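Local atomic coordinates of aspartate semialdehyde dehydrogenase (Francisella tularensis subsp. tularensis, PDB entry 4WOJ), a protein that probably catalyses the NADPH-dependent reductive dephosphorylation of L-aspartyl-4-phosphate to L-aspartate-semialdehyde, a step in lysine, methionine and threonine biosynthesis. Residues B[31-34]-B[35-38]; B[120-123]-B[124-128]. All blocks are in the same frame, centred on the assembly; numbering follows the deposited sequence.

Interaction 1. Residues B[31-34]-B[35-38]; sequences KDFD and CILP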
loop_
_atom_site.group_PDB
_atom_site.type_symbol
_atom_site.label_atom_id
_atom_site.label_comp_id
_atom_site.label_asym_id
_atom_site.label_seq_id
_atom_site.Cartn_x
_atom_site.Cartn_y
_atom_site.Cartn_z
ATOM N N LYS B 31 10.252 -34.122 -4.091
ATOM C CA LYS B 31 10.274 -35.567 -3.745
ATOM C C LYS B 31 10.215 -35.761 -2.225
ATOM O O LYS B 31 10.819 -36.685 -1.681
ATOM C CB LYS B 31 11.538 -36.249 -4.277
ATOM C CG LYS B 31 11.943 -35.901 -5.694
ATOM C CD LYS B 31 13.414 -36.240 -5.895
ATOM C CE LYS B 31 13.740 -36.686 -7.314
ATOM N NZ LYS B 31 13.261 -38.080 -7.515
ATOM N N ASP B 32 9.480 -34.894 -1.544
ATOM C CA ASP B 32 9.351 -34.999 -0.091
ATOM C C ASP B 32 8.441 -36.133 0.418
ATOM O O ASP B 32 8.450 -36.432 1.599
ATOM C CB ASP B 32 8.918 -33.663 0.498
ATOM C CG ASP B 32 10.036 -32.636 0.492
ATOM O OD1 ASP B 32 11.236 -32.995 0.533
ATOM O OD2 ASP B 32 9.699 -31.447 0.448
ATOM N N PHE B 33 7.693 -36.790 -0.459
ATOM C CA PHE B 33 6.985 -38.029 -0.060
ATOM C C PHE B 33 7.872 -39.280 -0.043
ATOM O O PHE B 33 7.495 -40.296 0.521
ATOM C CB PHE B 33 5.736 -38.257 -0.917
ATOM C CG PHE B 33 4.672 -37.217 -0.698
ATOM C CD1 PHE B 33 3.973 -37.165 0.485
ATOM C CD2 PHE B 33 4.400 -36.269 -1.663
ATOM C CE1 PHE B 33 3.018 -36.186 0.712
ATOM C CE2 PHE B 33 3.442 -35.292 -1.449
ATOM C CZ PHE B 33 2.743 -35.248 -0.255
ATOM N N ASP B 34 9.065 -39.194 -0.624
ATOM C CA ASP B 34 9.896 -40.386 -0.836
ATOM C C ASP B 34 10.098 -41.295 0.375
ATOM O O ASP B 34 10.054 -42.525 0.224
ATOM C CB ASP B 34 11.241 -40.041 -1.486
ATOM C CG ASP B 34 11.098 -39.701 -2.961
ATOM O OD1 ASP B 34 9.980 -39.399 -3.404
ATOM O OD2 ASP B 34 12.095 -39.721 -3.689
ATOM N N CYS B 35 10.298 -40.738 1.559
ATOM C CA CYS B 35 10.699 -41.583 2.702
ATOM C C CYS B 35 9.774 -41.499 3.890
ATOM O O CYS B 35 10.210 -41.519 5.040
ATOM C CB CYS B 35 12.118 -41.236 3.127
ATOM S SG CYS B 35 13.270 -41.477 1.774
ATOM N N ILE B 36 8.489 -41.433 3.596
ATOM C CA ILE B 36 7.469 -41.323 4.607
ATOM C C ILE B 36 6.243 -42.087 4.157
ATOM O O ILE B 36 6.097 -42.386 2.967
ATOM C CB ILE B 36 7.079 -39.846 4.803
ATOM C CG1 ILE B 36 6.630 -39.235 3.466
ATOM C CG2 ILE B 36 8.245 -39.041 5.365
ATOM C CD1 ILE B 36 5.820 -37.976 3.630
ATOM N N LEU B 37 5.359 -42.386 5.100
ATOM C CA LEU B 37 4.080 -43.039 4.794
ATOM C C LEU B 37 2.941 -42.028 4.948
ATOM O O LEU B 37 2.368 -41.874 6.026
ATOM C CB LEU B 37 3.864 -44.288 5.685
ATOM C CG LEU B 37 5.014 -45.314 5.655
ATOM C CD1 LEU B 37 4.791 -46.487 6.604
ATOM C CD2 LEU B 37 5.218 -45.815 4.229
ATOM N N PRO B 38 2.604 -41.327 3.873
ATOM C CA PRO B 38 1.615 -40.289 4.051
ATOM C C PRO B 38 0.236 -40.838 4.340
ATOM O O PRO B 38 -0.102 -41.922 3.888
ATOM C CB PRO B 38 1.616 -39.554 2.709
ATOM C CG PRO B 38 2.872 -39.970 2.038
ATOM C CD PRO B 38 3.082 -41.380 2.489
#
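Phe33 meets Ile36 and Pro38 mainly through CD1 of its ring. CD1 of Phe33 lies 3.4 Å from CG of Pro38 and 3.7 Å from CD1 of Ile36. Both partners approach the ring obliquely. Pro38 also brings CB to CD1 of Phe33, at 4.0 Å. In Ile36, CG1 sits between the backbone N and the carbonyl carbon (chi1 56°). This turns the longer branch back over the bend, where CG1 packs 3.2 Å from the carbonyl O of Phe33. The same carbonyl takes a weak hydrogen bond from Ile36 N, 3.4 Å from Phe33 O. Just before this bend, Lys31 to Asp34 form a type I beta turn, with Asp34 N bonded to Lys31 O. The turn starts at Lys31, the positive-phi residue of the Schellman motif that ends helix 18-30. The Phe33 ring is buried further by the rings of Phe53 and Tyr57 and by Met24, Met27 and Ile28 of that helix. The CB of Asp32 points away from residues 35-38, and its OD2 forms a salt bridge with Arg362. The arrangement is the helix-to-strand connection of a beta-alpha-beta unit, here strand 8-13, helix 18-30 and strand 36-42 of the Rossmann-type NAD-binding domain.

Interaction 2. Residues B[120-123]-B[124-128]; sequences LNHD and QIINA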
loop_
_atom_site.group_PDB
_atom_site.type_symbol
_atom_site.label_atom_id
_atom_site.label_comp_id
_atom_site.label_asym_id
_atom_site.label_seq_id
_atom_site.Cartn_x
_atom_site.Cartn_y
_atom_site.Cartn_z
ATOM N N LEU B 120 16.788 -18.791 9.249
ATOM C CA LEU B 120 17.186 -17.898 10.366
ATOM C C LEU B 120 17.395 -18.600 11.707
ATOM O O LEU B 120 18.199 -18.161 12.508
ATOM C CB LEU B 120 16.171 -16.750 10.504
ATOM C CG LEU B 120 16.441 -15.544 9.590
ATOM C CD1 LEU B 120 15.300 -14.562 9.669
ATOM C CD2 LEU B 120 17.737 -14.854 9.994
ATOM N N ASN B 121 16.673 -19.682 11.963
ATOM C CA ASN B 121 16.733 -20.318 13.270
ATOM C C ASN B 121 16.786 -21.810 13.146
ATOM O O ASN B 121 16.239 -22.530 13.974
ATOM C CB ASN B 121 15.521 -19.956 14.115
ATOM C CG ASN B 121 14.230 -20.519 13.550
ATOM O OD1 ASN B 121 14.166 -20.916 12.394
ATOM N ND2 ASN B 121 13.199 -20.553 14.366
ATOM N N HIS B 122 17.444 -22.298 12.114
ATOM C CA HIS B 122 17.627 -23.722 11.998
ATOM C C HIS B 122 18.293 -24.340 13.256
ATOM O O HIS B 122 17.811 -25.361 13.797
ATOM C CB HIS B 122 18.502 -24.002 10.811
ATOM C CG HIS B 122 18.428 -25.410 10.337
ATOM N ND1 HIS B 122 18.522 -25.741 9.004
ATOM C CD2 HIS B 122 18.280 -26.576 11.007
ATOM C CE1 HIS B 122 18.454 -27.054 8.875
ATOM N NE2 HIS B 122 18.320 -27.585 10.075
ATOM N N ASP B 123 19.380 -23.721 13.714
ATOM C CA ASP B 123 20.110 -24.230 14.913
ATOM C C ASP B 123 19.213 -24.447 16.134
ATOM O O ASP B 123 19.446 -25.325 16.959
ATOM C CB ASP B 123 21.308 -23.365 15.281
ATOM C CG ASP B 123 21.052 -21.852 15.153
ATOM O OD1 ASP B 123 19.903 -21.349 15.213
ATOM O OD2 ASP B 123 22.066 -21.148 14.969
ATOM N N GLN B 124 18.119 -23.721 16.167
ATOM C CA GLN B 124 17.216 -23.768 17.293
ATOM C C GLN B 124 16.190 -24.807 17.116
ATOM O O GLN B 124 15.728 -25.360 18.099
ATOM C CB GLN B 124 16.453 -22.467 17.450
ATOM C CG GLN B 124 17.303 -21.251 17.860
ATOM C CD GLN B 124 16.399 -20.042 18.058
ATOM O OE1 GLN B 124 15.392 -20.093 18.830
ATOM N NE2 GLN B 124 16.704 -18.955 17.317
ATOM N N ILE B 125 15.748 -25.022 15.877
ATOM C CA ILE B 125 14.792 -26.084 15.622
ATOM C C ILE B 125 15.462 -27.376 16.079
ATOM O O ILE B 125 14.885 -28.187 16.783
ATOM C CB ILE B 125 14.366 -26.135 14.135
ATOM C CG1 ILE B 125 13.461 -24.951 13.802
ATOM C CG2 ILE B 125 13.580 -27.384 13.826
ATOM C CD1 ILE B 125 13.706 -24.365 12.436
ATOM N N ILE B 126 16.700 -27.544 15.684
ATOM C CA ILE B 126 17.432 -28.744 16.018
ATOM C C ILE B 126 17.561 -28.908 17.519
ATOM O O ILE B 126 17.399 -30.004 18.042
ATOM C CB ILE B 126 18.808 -28.746 15.340
ATOM C CG1 ILE B 126 18.633 -29.248 13.911
ATOM C CG2 ILE B 126 19.765 -29.673 16.049
ATOM C CD1 ILE B 126 19.852 -28.989 13.047
ATOM N N ASN B 127 17.848 -27.820 18.209
ATOM C CA ASN B 127 17.985 -27.858 19.661
ATOM C C ASN B 127 16.672 -28.239 20.347
ATOM O O ASN B 127 16.668 -28.877 21.390
ATOM C CB ASN B 127 18.412 -26.495 20.173
ATOM C CG ASN B 127 18.869 -26.540 21.602
ATOM O OD1 ASN B 127 19.293 -27.575 22.100
ATOM N ND2 ASN B 127 18.778 -25.421 22.274
ATOM N N ALA B 128 15.566 -27.836 19.740
ATOM C CA ALA B 128 14.245 -28.076 20.287
ATOM C C ALA B 128 13.845 -29.539 20.123
ATOM O O ALA B 128 13.363 -30.183 21.068
ATOM C CB ALA B 128 13.214 -27.156 19.609
#
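His122 overlaps Ile126 one helical turn on. Its CD2 lies 3.5 Å from CD1 of Ile126, and NE2 of His122 is 3.6 Å from the same methyl, which comes to the ring obliquely. With CG of His122 anti to the backbone N (chi1 -162°), the ring stands out from the helix, and the CG1-CD1 branch of Ile126 reaches back along the helix to meet it. Between the same two residues, Ile126 N donates to His122 O in a nearly straight bond (171°). Asn121 meets two partners. Its OD1 is 3.5 Å from CD1 of Ile125, and its CB is 3.6 Å from NE2 of Gln124. The backbone O of Asn121 is gripped twice: Ile125 N lies in the carbonyl plane, and Gln124 N lies above it at 3.1 Å. The Asn121 amide is held at both ends, with ND2 bonded to Leu115 O and OD1 to Leu117 N. This ties the start of the helix to the end of strand 113-116. Gln124 runs out extended, and its NE2 bonds to Ile254 O at the end of helix 242-255. Ile125 faces inward, against Val116 of strand 113-116, Phe136 of strand 135-138, and Val364 and Ile367 of helix 354-369. Helix 118-130 is the helix of the beta-alpha-beta crossover from strand 113-116 to the parallel strand 135-138 beside it, with the C-terminal helix packed against it.

Both interactions are local, and they follow one another along the chain without nesting or crossing. Interaction 1 comes first: it closes the short loop that takes the chain from helix 18-30 into strand 36-42. Interaction 2 closes no loop; it spans successive turns within helix 118-130. Their centres are 23 Å apart and their nearest atoms about 13 Å apart, so they do not touch. Both serve the same parallel sheet. Strand 36-42 lies beside 8-13 toward one end, and helix 118-130 joins 113-116, the strand at the other end, to 135-138. The C-terminal helix 354-369 contacts both regions, through Arg362 at Asp32 and through Val364 and Ile367 at Ile125.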